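PDB 3HVN: hemolysin from Streptococcus suis, which probably lyses host cells by binding cholesterol-containing membranes, undergoing a major conformational change, inserting into the membrane and assembling there into an oligomeric pore. Local coordinates for residues G72-L77 with T388-S393; A92-K97 with S320-G325; I121-G126 with E253-N258; E57-P62 with R79-I84. The protein carries 1 engineered substitution. All coordinates share one frame; numbering follows the deposited sequence.

Contact 1: G72-L77 with T388-S393; sequences GRFVVL and TVHNSS
Two long strands, 73-88 and 376-401, meet here as an antiparallel ladder in the sheet known in the cholesterol-dependent cytolysin family as domain 2, which leads to the C-terminal beta sandwich (domain 4). Four backbone hydrogen bonds join the segments, two round each hydrogen-bonded pair. In the pair Phe74-His390, Phe74 N reaches His390 O at 2.8 Å from above the carbonyl plane, while His390 N meets Phe74 O in that carbonyl's plane, on a lone pair. In the pair Val76-Thr388, the bond from Val76 N to Thr388 O is the straightest of the four (170° at the hydrogen), and Thr388 N answers to Val76 O. Arg73-Asn391 and Val75-Val389 are the non-hydrogen-bonded pairs.

On the face of Phe74, Val76, Thr388 and His390, the Phe74 CG is anti to the backbone N (chi1 -171°), and its CD2 touches His390 CD2 at 3.8 Å, so the imidazole carbon stands at the edge of the phenyl ring. Val76 CG2 in turn meets the imidazole edge, 3.4 Å from His390 NE2. Tyr416 of strand 404-416, from the sandwich, touches Phe74 and Val76. On the other face, Arg73 runs its extended chain alongside two neighbours pointing the same way: its CD packs on Val389 CG2 at 3.7 Å, while Asn391 OD1 lies 3.6 Å from Arg73 CG, the amide turned 46° from the guanidinium plane.

Contact 2: A92-K97 with S320-G325; sequences AVIDAK and SAYIFG
Apolar contact is led by Val93, whose CG2 touches Phe324 CE2 at 3.5 Å, the two side chains crossing obliquely. A looser touch, 4.4 Å from Ile94 CG2 to Tyr322 CE1, lies beyond it.

Backbone carbonyls make the second kind of contact. Ile94 O stands over one face of Phe324, offset toward the rim and 3.2 Å from CE1, whereas Val93 O comes to the edge of the same ring, near its plane, 3.4 Å from CZ. The edge position sets a carbonyl oxygen against the slightly positive ring hydrogens; the one above the face probably gains little. Ile94 O also lies near the plane of the Tyr322 ring, at its edge.

Tyr322 and Phe324 both reach out from strand 318-324, which lies between strands 276-284 and 333-338 in the large antiparallel sheet of the pore-forming domain. In relatives the short strand corresponding to 333-338 is displaced when monomers pair, so it probably guards this edge here too.

The polar approach is that of Asp95 OD1 to Tyr322 OH, 3.4 Å apart, with carboxylate and ring planes 54° from each other. Val359 and Ile361 of strand 359-367 also pack on Phe324, and Ile361 bonds to the backbone of Val93.

Contact 3: I121-G126 with E253-N258; sequences ISIARG and EDLKRN
Ile123 points its side chain straight into the 253-258 loop. CG1 is anti to the backbone N (chi1 -164°) and the chain stays extended (chi2 -175°), so CD1 goes in tip first, 3.3 Å from Asp254 O and 4.1 Å from Leu255 CD2. The amide of Asn258 crosses this chain obliquely: ND2 runs beside CG1 and CD1 of Ile123, 3.2 Å from CD1, so the amide nitrogen lies alongside the isoleucine chain. Ile121 comes at Asn258 from nearer the backbone, CG2 touching Asn258 CB at 3.9 Å. Between the two isoleucines Ser122 is the centre of an inverse gamma turn, closed by a weak bond from Ile123 N to Ile121 O.

The opposing loop is braced within itself. Asn258 N bonds to Leu255 O at 3.0 Å, Lys256 NZ makes a salt bridge with Glu253 OE2 almost along the C-O axis, and Arg257 NH2 makes a salt bridge with Asp254 OD1, weak as a hydrogen bond, Asp254 CG lying at the guanidinium edge in its plane.

Leu106 of strand 106-108 lies under Ile121 and Ile123, bonding to the Ile121 backbone, and Phe246, just after helix 242-245, touches both Ile123 and Leu255.

Contact 4: E57-P62 with R79-I84; sequences EYIDNP and REKKNI
Lys82 NZ has two carboxylates about it: a salt bridge to Glu384 OE1 on the neighbouring strand 376-401, and a long one, 3.8 Å, to Glu80 OE2 of its own strand. Both lysine and Glu80 project from the side of strand 73-88 turned away from the 57-62 loop.

The loop lies against the other side, where Arg79 and Lys81 point toward it. Lys81 is fully extended, with CG anti to the backbone N (chi1 162°), and its aliphatic stem forms the bed for Ile59. Ile59 CG1 touches Lys81 CG at 3.8 Å and CG2 reaches CE at 3.4 Å, the chains crossing obliquely. The ammonium end makes a long, weak ion pair with Glu381; because Glu57 and Glu381 bring like charges close together, Lys81 probably eases their repulsion.

Pro62 meets Lys81 at about a right angle, its CD 4.1 Å from Lys81 CB. The same ring settles on the strand backbone, CG 3.6 Å from Arg79 O, while CB touches Arg79 CG at 3.9 Å. Ile383 lies beneath Ile59, Pro62 and Arg79. Ile84 touches helix 190-196, whose counterpart in relatives belongs to a membrane-inserting hairpin. Here an N-terminal loop lies over the domain 2 sheet, as in other cholesterol-dependent cytolysins.

Overall arrangement
The contacts are spread along an elongated rod. Contacts 1 and 4, with centres 25 Å apart, share strand 73-88, which pairs with strand 376-401; their segments alternate along the chain, so the sheet toward the C-terminal sandwich is built from the early and late parts of one family region. Contact 4 closes before contact 2 opens, contact 3 is nested inside contact 2, and both lie within the long loop closed by contact 1, so the pore-forming part is an excursion between two paired strands. Contact 2 reaches the large antiparallel sheet, its centre 31 Å from that of contact 3. Contacts 1 and 3 lie on opposite sides of the chain's centre, 66 Å of rod between their centres.

Contact 1: G72-L77 with T388-S393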
loop_
_atom_site.group_PDB
_atom_site.type_symbol
_atom_site.label_atom_id
_atom_site.label_comp_id
_atom_site.label_asym_id
_atom_site.label_seq_id
_atom_site.Cartn_x
_atom_site.Cartn_y
_atom_site.Cartn_z
ATOM N N GLY A 72 -12.683 -27.283 2.936
ATOM C CA GLY A 72 -11.634 -27.978 3.661
ATOM C C GLY A 72 -10.583 -27.041 4.224
ATOM O O GLY A 72 -9.488 -27.468 4.599
ATOM N N ARG A 73 -10.919 -25.756 4.283
ATOM C CA ARG A 73 -10.006 -24.748 4.808
ATOM C C ARG A 73 -10.672 -23.932 5.910
ATOM O O ARG A 73 -11.899 -23.866 5.991
ATOM C CB ARG A 73 -9.531 -23.823 3.687
ATOM C CG ARG A 73 -8.883 -24.544 2.518
ATOM C CD ARG A 73 -8.481 -23.567 1.426
ATOM N NE ARG A 73 -7.926 -24.246 0.259
ATOM C CZ ARG A 73 -7.497 -23.623 -0.833
ATOM N NH1 ARG A 73 -7.557 -22.301 -0.912
ATOM N NH2 ARG A 73 -7.007 -24.322 -1.849
ATOM N N PHE A 74 -9.858 -23.313 6.758
ATOM C CA PHE A 74 -10.372 -22.479 7.838
ATOM C C PHE A 74 -9.978 -21.020 7.636
ATOM O O PHE A 74 -8.793 -20.684 7.601
ATOM C CB PHE A 74 -9.876 -22.984 9.194
ATOM C CG PHE A 74 -10.537 -22.318 10.368
ATOM C CD1 PHE A 74 -11.893 -22.476 10.596
ATOM C CD2 PHE A 74 -9.803 -21.539 11.245
ATOM C CE1 PHE A 74 -12.506 -21.866 11.674
ATOM C CE2 PHE A 74 -10.410 -20.927 12.327
ATOM C CZ PHE A 74 -11.763 -21.091 12.541
ATOM N N VAL A 75 -10.983 -20.161 7.498
ATOM C CA VAL A 75 -10.759 -18.738 7.275
ATOM C C VAL A 75 -10.875 -17.941 8.571
ATOM O O VAL A 75 -11.968 -17.759 9.107
ATOM C CB VAL A 75 -11.753 -18.166 6.246
ATOM C CG1 VAL A 75 -11.620 -16.653 6.163
ATOM C CG2 VAL A 75 -11.531 -18.804 4.883
ATOM N N VAL A 76 -9.735 -17.477 9.070
ATOM C CA VAL A 76 -9.697 -16.631 10.255
ATOM C C VAL A 76 -9.739 -15.165 9.844
ATOM O O VAL A 76 -8.761 -14.629 9.321
ATOM C CB VAL A 76 -8.428 -16.882 11.089
ATOM C CG1 VAL A 76 -8.355 -15.904 12.252
ATOM C CG2 VAL A 76 -8.396 -18.316 11.588
ATOM N N LEU A 77 -10.878 -14.525 10.079
ATOM C CA LEU A 77 -11.055 -13.123 9.728
ATOM C C LEU A 77 -10.843 -12.228 10.945
ATOM O O LEU A 77 -11.617 -12.269 11.905
ATOM C CB LEU A 77 -12.443 -12.894 9.124
ATOM C CG LEU A 77 -12.716 -11.536 8.469
ATOM C CD1 LEU A 77 -13.857 -11.640 7.469
ATOM C CD2 LEU A 77 -13.006 -10.465 9.512
ATOM N N THR A 388 -6.816 -15.294 7.417
ATOM C CA THR A 388 -5.808 -16.347 7.363
ATOM C C THR A 388 -6.434 -17.688 6.995
ATOM O O THR A 388 -7.473 -18.064 7.534
ATOM C CB THR A 388 -5.071 -16.485 8.707
ATOM O OG1 THR A 388 -4.670 -15.190 9.170
ATOM C CG2 THR A 388 -3.843 -17.370 8.553
ATOM N N VAL A 389 -5.799 -18.409 6.079
ATOM C CA VAL A 389 -6.312 -19.706 5.650
ATOM C C VAL A 389 -5.580 -20.853 6.340
ATOM O O VAL A 389 -4.351 -20.863 6.418
ATOM C CB VAL A 389 -6.221 -19.878 4.120
ATOM C CG1 VAL A 389 -4.774 -19.803 3.659
ATOM C CG2 VAL A 389 -6.856 -21.193 3.694
ATOM N N HIS A 390 -6.343 -21.816 6.847
ATOM C CA HIS A 390 -5.766 -22.980 7.509
ATOM C C HIS A 390 -6.296 -24.272 6.892
ATOM O O HIS A 390 -7.436 -24.666 7.135
ATOM C CB HIS A 390 -6.053 -22.941 9.010
ATOM C CG HIS A 390 -5.613 -21.674 9.674
ATOM N ND1 HIS A 390 -4.305 -21.439 10.039
ATOM C CD2 HIS A 390 -6.307 -20.569 10.036
ATOM C CE1 HIS A 390 -4.212 -20.246 10.598
ATOM N NE2 HIS A 390 -5.413 -19.696 10.609
ATOM N N ASN A 391 -5.456 -24.923 6.095
ATOM C CA ASN A 391 -5.851 -26.119 5.357
ATOM C C ASN A 391 -6.260 -27.291 6.244
ATOM O O ASN A 391 -5.909 -27.348 7.422
ATOM C CB ASN A 391 -4.726 -26.560 4.418
ATOM C CG ASN A 391 -4.477 -25.569 3.300
ATOM O OD1 ASN A 391 -5.311 -24.708 3.021
ATOM N ND2 ASN A 391 -3.326 -25.688 2.649
ATOM N N SER A 392 -7.006 -28.224 5.659
ATOM C CA SER A 392 -7.361 -29.462 6.339
ATOM C C SER A 392 -6.107 -30.288 6.610
ATOM O O SER A 392 -5.027 -29.970 6.113
ATOM C CB SER A 392 -8.351 -30.266 5.491
ATOM O OG SER A 392 -8.680 -31.498 6.109
ATOM N N SER A 393 -6.253 -31.345 7.402
ATOM C CA SER A 393 -5.133 -32.228 7.715
ATOM C C SER A 393 -5.580 -33.688 7.705
ATOM O O SER A 393 -6.606 -34.031 8.286
ATOM C CB SER A 393 -4.531 -31.864 9.073
ATOM O OG SER A 393 -3.347 -32.600 9.321
#

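Contact 2: A92-K97 with S320-G325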
loop_
_atom_site.group_PDB
_atom_site.type_symbol
_atom_site.label_atom_id
_atom_site.label_comp_id
_atom_site.label_asym_id
_atom_site.label_seq_id
_atom_site.Cartn_x
_atom_site.Cartn_y
_atom_site.Cartn_z
ATOM N N ALA A 92 0.942 16.021 -4.236
ATOM C CA ALA A 92 0.929 15.338 -5.524
ATOM C C ALA A 92 -0.357 15.659 -6.274
ATOM O O ALA A 92 -1.454 15.480 -5.744
ATOM C CB ALA A 92 1.072 13.838 -5.330
ATOM N N VAL A 93 -0.221 16.136 -7.507
ATOM C CA VAL A 93 -1.383 16.507 -8.307
ATOM C C VAL A 93 -2.064 15.273 -8.886
ATOM O O VAL A 93 -1.548 14.159 -8.783
ATOM C CB VAL A 93 -1.001 17.449 -9.462
ATOM C CG1 VAL A 93 0.144 18.359 -9.046
ATOM C CG2 VAL A 93 -0.625 16.646 -10.691
ATOM N N ILE A 94 -3.225 15.479 -9.497
ATOM C CA ILE A 94 -3.993 14.382 -10.072
ATOM C C ILE A 94 -4.577 14.763 -11.429
ATOM O O ILE A 94 -4.163 14.238 -12.462
ATOM C CB ILE A 94 -5.124 13.946 -9.130
ATOM C CG1 ILE A 94 -4.542 13.259 -7.893
ATOM C CG2 ILE A 94 -6.081 13.013 -9.847
ATOM C CD1 ILE A 94 -4.045 11.860 -8.152
ATOM N N ASP A 95 -5.541 15.677 -11.419
ATOM C CA ASP A 95 -6.138 16.167 -12.656
ATOM C C ASP A 95 -5.269 17.252 -13.277
ATOM O O ASP A 95 -5.088 18.323 -12.698
ATOM C CB ASP A 95 -7.548 16.703 -12.403
ATOM C CG ASP A 95 -8.586 15.601 -12.320
ATOM O OD1 ASP A 95 -8.291 14.472 -12.765
ATOM O OD2 ASP A 95 -9.697 15.866 -11.816
ATOM N N ALA A 96 -4.729 16.967 -14.457
ATOM C CA ALA A 96 -3.908 17.935 -15.174
ATOM C C ALA A 96 -4.737 19.158 -15.553
ATOM O O ALA A 96 -4.192 20.220 -15.855
ATOM C CB ALA A 96 -3.297 17.299 -16.413
ATOM N N LYS A 97 -6.057 19.000 -15.533
ATOM C CA LYS A 97 -6.968 20.094 -15.848
ATOM C C LYS A 97 -7.292 20.914 -14.604
ATOM O O LYS A 97 -7.387 22.140 -14.667
ATOM C CB LYS A 97 -8.255 19.559 -16.479
ATOM C CG LYS A 97 -8.055 18.904 -17.835
ATOM C CD LYS A 97 -9.385 18.522 -18.463
ATOM C CE LYS A 97 -9.192 17.962 -19.863
ATOM N NZ LYS A 97 -10.492 17.640 -20.516
ATOM N N SER A 320 -5.181 -1.914 -12.332
ATOM C CA SER A 320 -5.819 -0.812 -13.040
ATOM C C SER A 320 -5.081 0.475 -12.697
ATOM O O SER A 320 -5.016 0.873 -11.532
ATOM C CB SER A 320 -7.295 -0.702 -12.663
ATOM O OG SER A 320 -7.449 -0.341 -11.303
ATOM N N ALA A 321 -4.518 1.124 -13.711
ATOM C CA ALA A 321 -3.657 2.277 -13.486
ATOM C C ALA A 321 -4.181 3.568 -14.110
ATOM O O ALA A 321 -4.674 3.577 -15.240
ATOM C CB ALA A 321 -2.244 1.986 -13.978
ATOM N N TYR A 322 -4.067 4.654 -13.352
ATOM C CA TYR A 322 -4.373 5.991 -13.840
ATOM C C TYR A 322 -3.062 6.748 -14.006
ATOM O O TYR A 322 -2.392 7.067 -13.022
ATOM C CB TYR A 322 -5.283 6.721 -12.850
ATOM C CG TYR A 322 -5.593 8.153 -13.225
ATOM C CD1 TYR A 322 -4.723 9.183 -12.894
ATOM C CD2 TYR A 322 -6.762 8.476 -13.901
ATOM C CE1 TYR A 322 -5.004 10.493 -13.232
ATOM C CE2 TYR A 322 -7.052 9.783 -14.242
ATOM C CZ TYR A 322 -6.170 10.788 -13.905
ATOM O OH TYR A 322 -6.455 12.091 -14.243
ATOM N N ILE A 323 -2.692 7.025 -15.253
ATOM C CA ILE A 323 -1.400 7.640 -15.536
ATOM C C ILE A 323 -1.546 9.003 -16.203
ATOM O O ILE A 323 -2.504 9.248 -16.938
ATOM C CB ILE A 323 -0.523 6.723 -16.426
ATOM C CG1 ILE A 323 -0.815 6.950 -17.913
ATOM C CG2 ILE A 323 -0.729 5.262 -16.054
ATOM C CD1 ILE A 323 0.096 7.968 -18.577
ATOM N N PHE A 324 -0.591 9.890 -15.939
ATOM C CA PHE A 324 -0.531 11.170 -16.639
ATOM C C PHE A 324 0.876 11.763 -16.620
ATOM O O PHE A 324 1.581 11.700 -15.610
ATOM C CB PHE A 324 -1.560 12.163 -16.084
ATOM C CG PHE A 324 -1.334 12.547 -14.649
ATOM C CD1 PHE A 324 -1.909 11.815 -13.624
ATOM C CD2 PHE A 324 -0.562 13.651 -14.327
ATOM C CE1 PHE A 324 -1.709 12.172 -12.303
ATOM C CE2 PHE A 324 -0.358 14.012 -13.009
ATOM C CZ PHE A 324 -0.934 13.272 -11.995
ATOM N N GLY A 325 1.276 12.329 -17.755
ATOM C CA GLY A 325 2.607 12.882 -17.912
ATOM C C GLY A 325 3.473 12.023 -18.813
ATOM O O GLY A 325 3.253 10.818 -18.933
#

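Contact 3: I121-G126 with E253-N258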
loop_
_atom_site.group_PDB
_atom_site.type_symbol
_atom_site.label_atom_id
_atom_site.label_comp_id
_atom_site.label_asym_id
_atom_site.label_seq_id
_atom_site.Cartn_x
_atom_site.Cartn_y
_atom_site.Cartn_z
ATOM N N ILE A 121 -3.882 34.326 -6.808
ATOM C CA ILE A 121 -3.960 35.767 -6.597
ATOM C C ILE A 121 -3.275 36.514 -7.737
ATOM O O ILE A 121 -2.061 36.719 -7.718
ATOM C CB ILE A 121 -3.316 36.182 -5.261
ATOM C CG1 ILE A 121 -3.983 35.447 -4.098
ATOM C CG2 ILE A 121 -3.412 37.688 -5.067
ATOM C CD1 ILE A 121 -3.493 35.884 -2.735
ATOM N N SER A 122 -4.060 36.914 -8.731
ATOM C CA SER A 122 -3.528 37.613 -9.894
ATOM C C SER A 122 -3.298 39.093 -9.604
ATOM O O SER A 122 -4.121 39.940 -9.950
ATOM C CB SER A 122 -4.463 37.446 -11.096
ATOM O OG SER A 122 -5.782 37.850 -10.776
ATOM N N ILE A 123 -2.172 39.393 -8.966
ATOM C CA ILE A 123 -1.813 40.769 -8.642
ATOM C C ILE A 123 -0.475 41.117 -9.286
ATOM O O ILE A 123 0.222 40.240 -9.793
ATOM C CB ILE A 123 -1.709 40.974 -7.117
ATOM C CG1 ILE A 123 -1.719 42.464 -6.768
ATOM C CG2 ILE A 123 -0.464 40.290 -6.570
ATOM C CD1 ILE A 123 -1.507 42.748 -5.297
ATOM N N ALA A 124 -0.127 42.400 -9.274
ATOM C CA ALA A 124 1.162 42.843 -9.793
ATOM C C ALA A 124 2.287 42.053 -9.133
ATOM O O ALA A 124 2.570 42.228 -7.948
ATOM C CB ALA A 124 1.347 44.333 -9.557
ATOM N N ARG A 125 2.924 41.182 -9.909
ATOM C CA ARG A 125 3.943 40.285 -9.378
ATOM C C ARG A 125 5.340 40.895 -9.417
ATOM O O ARG A 125 5.687 41.620 -10.350
ATOM C CB ARG A 125 3.930 38.960 -10.143
ATOM C CG ARG A 125 2.624 38.194 -10.039
ATOM C CD ARG A 125 2.280 37.898 -8.591
ATOM N NE ARG A 125 3.424 37.362 -7.861
ATOM C CZ ARG A 125 3.792 36.084 -7.881
ATOM N NH1 ARG A 125 3.104 35.205 -8.598
ATOM N NH2 ARG A 125 4.849 35.686 -7.187
ATOM N N GLY A 126 6.139 40.592 -8.397
ATOM C CA GLY A 126 7.512 41.056 -8.344
ATOM C C GLY A 126 8.451 40.085 -9.029
ATOM O O GLY A 126 8.339 38.872 -8.852
ATOM N N GLU A 253 -1.308 49.211 -0.625
ATOM C CA GLU A 253 -2.215 48.425 0.202
ATOM C C GLU A 253 -3.216 47.683 -0.676
ATOM O O GLU A 253 -4.360 47.455 -0.282
ATOM C CB GLU A 253 -2.945 49.326 1.201
ATOM C CG GLU A 253 -3.646 48.577 2.325
ATOM C CD GLU A 253 -4.350 49.506 3.294
ATOM O OE1 GLU A 253 -4.163 50.735 3.183
ATOM O OE2 GLU A 253 -5.089 49.006 4.168
ATOM N N ASP A 254 -2.775 47.310 -1.872
ATOM C CA ASP A 254 -3.624 46.599 -2.819
ATOM C C ASP A 254 -3.682 45.112 -2.488
ATOM O O ASP A 254 -3.751 44.269 -3.382
ATOM C CB ASP A 254 -3.113 46.800 -4.247
ATOM C CG ASP A 254 -2.990 48.264 -4.623
ATOM O OD1 ASP A 254 -3.530 49.116 -3.888
ATOM O OD2 ASP A 254 -2.353 48.562 -5.655
ATOM N N LEU A 255 -3.654 44.797 -1.197
ATOM C CA LEU A 255 -3.680 43.412 -0.743
ATOM C C LEU A 255 -5.061 43.023 -0.226
ATOM O O LEU A 255 -5.530 41.909 -0.458
ATOM C CB LEU A 255 -2.630 43.188 0.348
ATOM C CG LEU A 255 -1.194 43.574 -0.008
ATOM C CD1 LEU A 255 -0.258 43.284 1.155
ATOM C CD2 LEU A 255 -0.737 42.847 -1.263
ATOM N N LYS A 256 -5.708 43.949 0.475
ATOM C CA LYS A 256 -7.029 43.699 1.040
ATOM C C LYS A 256 -8.089 43.568 -0.050
ATOM O O LYS A 256 -9.206 43.121 0.210
ATOM C CB LYS A 256 -7.409 44.807 2.024
ATOM C CG LYS A 256 -6.473 44.921 3.216
ATOM C CD LYS A 256 -6.881 46.056 4.140
ATOM C CE LYS A 256 -5.943 46.156 5.334
ATOM N NZ LYS A 256 -6.305 47.285 6.234
ATOM N N ARG A 257 -7.732 43.960 -1.268
ATOM C CA ARG A 257 -8.642 43.852 -2.402
ATOM C C ARG A 257 -8.340 42.609 -3.234
ATOM O O ARG A 257 -8.724 42.522 -4.401
ATOM C CB ARG A 257 -8.572 45.108 -3.275
ATOM C CG ARG A 257 -9.070 46.368 -2.584
ATOM C CD ARG A 257 -9.132 47.545 -3.544
ATOM N NE ARG A 257 -7.813 47.912 -4.053
ATOM C CZ ARG A 257 -7.579 48.965 -4.830
ATOM N NH1 ARG A 257 -8.578 49.760 -5.189
ATOM N NH2 ARG A 257 -6.347 49.225 -5.246
ATOM N N ASN A 258 -7.648 41.652 -2.625
ATOM C CA ASN A 258 -7.325 40.393 -3.289
ATOM C C ASN A 258 -7.602 39.180 -2.406
ATOM O O ASN A 258 -7.504 38.039 -2.857
ATOM C CB ASN A 258 -5.869 40.385 -3.761
ATOM C CG ASN A 258 -5.695 41.030 -5.122
ATOM O OD1 ASN A 258 -6.549 40.897 -5.997
ATOM N ND2 ASN A 258 -4.580 41.725 -5.309
#

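Contact 4: E57-P62 with R79-I84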
loop_
_atom_site.group_PDB
_atom_site.type_symbol
_atom_site.label_atom_id
_atom_site.label_comp_id
_atom_site.label_asym_id
_atom_site.label_seq_id
_atom_site.Cartn_x
_atom_site.Cartn_y
_atom_site.Cartn_z
ATOM N N GLU A 57 -12.562 10.933 11.726
ATOM C CA GLU A 57 -12.359 9.574 12.209
ATOM C C GLU A 57 -13.511 8.660 11.795
ATOM O O GLU A 57 -13.350 7.816 10.912
ATOM C CB GLU A 57 -12.166 9.556 13.728
ATOM C CG GLU A 57 -13.141 10.429 14.502
ATOM C CD GLU A 57 -12.940 10.332 16.001
ATOM O OE1 GLU A 57 -12.146 9.474 16.442
ATOM O OE2 GLU A 57 -13.576 11.112 16.740
ATOM N N TYR A 58 -14.668 8.839 12.427
ATOM C CA TYR A 58 -15.846 8.025 12.132
ATOM C C TYR A 58 -15.471 6.571 11.869
ATOM O O TYR A 58 -15.528 6.103 10.732
ATOM C CB TYR A 58 -16.610 8.594 10.935
ATOM C CG TYR A 58 -17.609 9.671 11.296
ATOM C CD1 TYR A 58 -18.904 9.342 11.673
ATOM C CD2 TYR A 58 -17.259 11.014 11.255
ATOM C CE1 TYR A 58 -19.824 10.320 12.001
ATOM C CE2 TYR A 58 -18.172 12.000 11.583
ATOM C CZ TYR A 58 -19.452 11.647 11.955
ATOM O OH TYR A 58 -20.365 12.623 12.283
ATOM N N ILE A 59 -15.090 5.862 12.925
ATOM C CA ILE A 59 -14.611 4.493 12.784
ATOM C C ILE A 59 -15.456 3.499 13.574
ATOM O O ILE A 59 -15.582 2.337 13.187
ATOM C CB ILE A 59 -13.142 4.373 13.233
ATOM C CG1 ILE A 59 -12.578 3.003 12.852
ATOM C CG2 ILE A 59 -13.023 4.617 14.728
ATOM C CD1 ILE A 59 -12.644 2.717 11.370
ATOM N N ASP A 60 -16.035 3.961 14.677
ATOM C CA ASP A 60 -16.814 3.095 15.555
ATOM C C ASP A 60 -15.965 1.922 16.034
ATOM O O ASP A 60 -14.792 2.089 16.372
ATOM C CB ASP A 60 -18.063 2.577 14.837
ATOM C CG ASP A 60 -18.985 3.694 14.392
ATOM O OD1 ASP A 60 -18.624 4.876 14.569
ATOM O OD2 ASP A 60 -20.076 3.388 13.863
ATOM N N ASN A 61 -16.566 0.737 16.063
ATOM C CA ASN A 61 -15.853 -0.476 16.443
ATOM C C ASN A 61 -16.111 -1.604 15.450
ATOM O O ASN A 61 -17.261 -1.887 15.112
ATOM C CB ASN A 61 -16.239 -0.915 17.857
ATOM C CG ASN A 61 -15.902 0.128 18.907
ATOM O OD1 ASN A 61 -16.304 1.286 18.802
ATOM N ND2 ASN A 61 -15.164 -0.283 19.932
ATOM N N PRO A 62 -15.037 -2.255 14.980
ATOM C CA PRO A 62 -15.151 -3.321 13.978
ATOM C C PRO A 62 -15.713 -4.607 14.572
ATOM O O PRO A 62 -15.399 -4.938 15.716
ATOM C CB PRO A 62 -13.706 -3.537 13.531
ATOM C CG PRO A 62 -12.875 -3.089 14.680
ATOM C CD PRO A 62 -13.648 -2.039 15.421
ATOM N N ARG A 79 -10.303 -8.225 11.797
ATOM C CA ARG A 79 -10.282 -6.827 11.385
ATOM C C ARG A 79 -10.088 -5.918 12.595
ATOM O O ARG A 79 -10.898 -5.927 13.523
ATOM C CB ARG A 79 -11.572 -6.467 10.643
ATOM C CG ARG A 79 -12.842 -6.713 11.443
ATOM C CD ARG A 79 -14.085 -6.529 10.586
ATOM N NE ARG A 79 -14.187 -7.552 9.549
ATOM C CZ ARG A 79 -15.204 -7.657 8.700
ATOM N NH1 ARG A 79 -16.213 -6.799 8.762
ATOM N NH2 ARG A 79 -15.213 -8.620 7.790
ATOM N N GLU A 80 -9.011 -5.138 12.591
ATOM C CA GLU A 80 -8.724 -4.260 13.722
ATOM C C GLU A 80 -8.772 -2.782 13.348
ATOM O O GLU A 80 -8.570 -2.411 12.192
ATOM C CB GLU A 80 -7.375 -4.604 14.361
ATOM C CG GLU A 80 -6.164 -4.177 13.550
ATOM C CD GLU A 80 -4.890 -4.185 14.373
ATOM O OE1 GLU A 80 -4.973 -3.959 15.599
ATOM O OE2 GLU A 80 -3.806 -4.413 13.797
ATOM N N LYS A 81 -9.039 -1.945 14.345
ATOM C CA LYS A 81 -9.162 -0.507 14.147
ATOM C C LYS A 81 -7.815 0.196 14.277
ATOM O O LYS A 81 -7.206 0.199 15.347
ATOM C CB LYS A 81 -10.166 0.071 15.146
ATOM C CG LYS A 81 -10.071 1.571 15.350
ATOM C CD LYS A 81 -11.082 2.035 16.387
ATOM C CE LYS A 81 -10.759 3.426 16.902
ATOM N NZ LYS A 81 -11.798 3.916 17.850
ATOM N N LYS A 82 -7.354 0.790 13.181
ATOM C CA LYS A 82 -6.085 1.508 13.170
ATOM C C LYS A 82 -6.270 2.975 12.797
ATOM O O LYS A 82 -7.375 3.410 12.471
ATOM C CB LYS A 82 -5.099 0.847 12.205
ATOM C CG LYS A 82 -4.454 -0.421 12.735
ATOM C CD LYS A 82 -3.336 -0.889 11.817
ATOM C CE LYS A 82 -2.529 -2.010 12.450
ATOM N NZ LYS A 82 -1.403 -2.447 11.579
ATOM N N ASN A 83 -5.178 3.732 12.845
ATOM C CA ASN A 83 -5.206 5.146 12.494
ATOM C C ASN A 83 -4.049 5.532 11.580
ATOM O O ASN A 83 -2.901 5.164 11.829
ATOM C CB ASN A 83 -5.176 6.011 13.754
ATOM C CG ASN A 83 -5.074 7.492 13.441
ATOM O OD1 ASN A 83 -5.898 8.042 12.710
ATOM N ND2 ASN A 83 -4.060 8.146 13.996
ATOM N N ILE A 84 -4.357 6.274 10.522
ATOM C CA ILE A 84 -3.327 6.757 9.609
ATOM C C ILE A 84 -3.203 8.277 9.678
ATOM O O ILE A 84 -4.205 8.998 9.712
ATOM C CB ILE A 84 -3.586 6.312 8.153
ATOM C CG1 ILE A 84 -2.364 6.609 7.281
ATOM C CG2 ILE A 84 -4.825 6.991 7.591
ATOM C CD1 ILE A 84 -2.524 6.187 5.838
#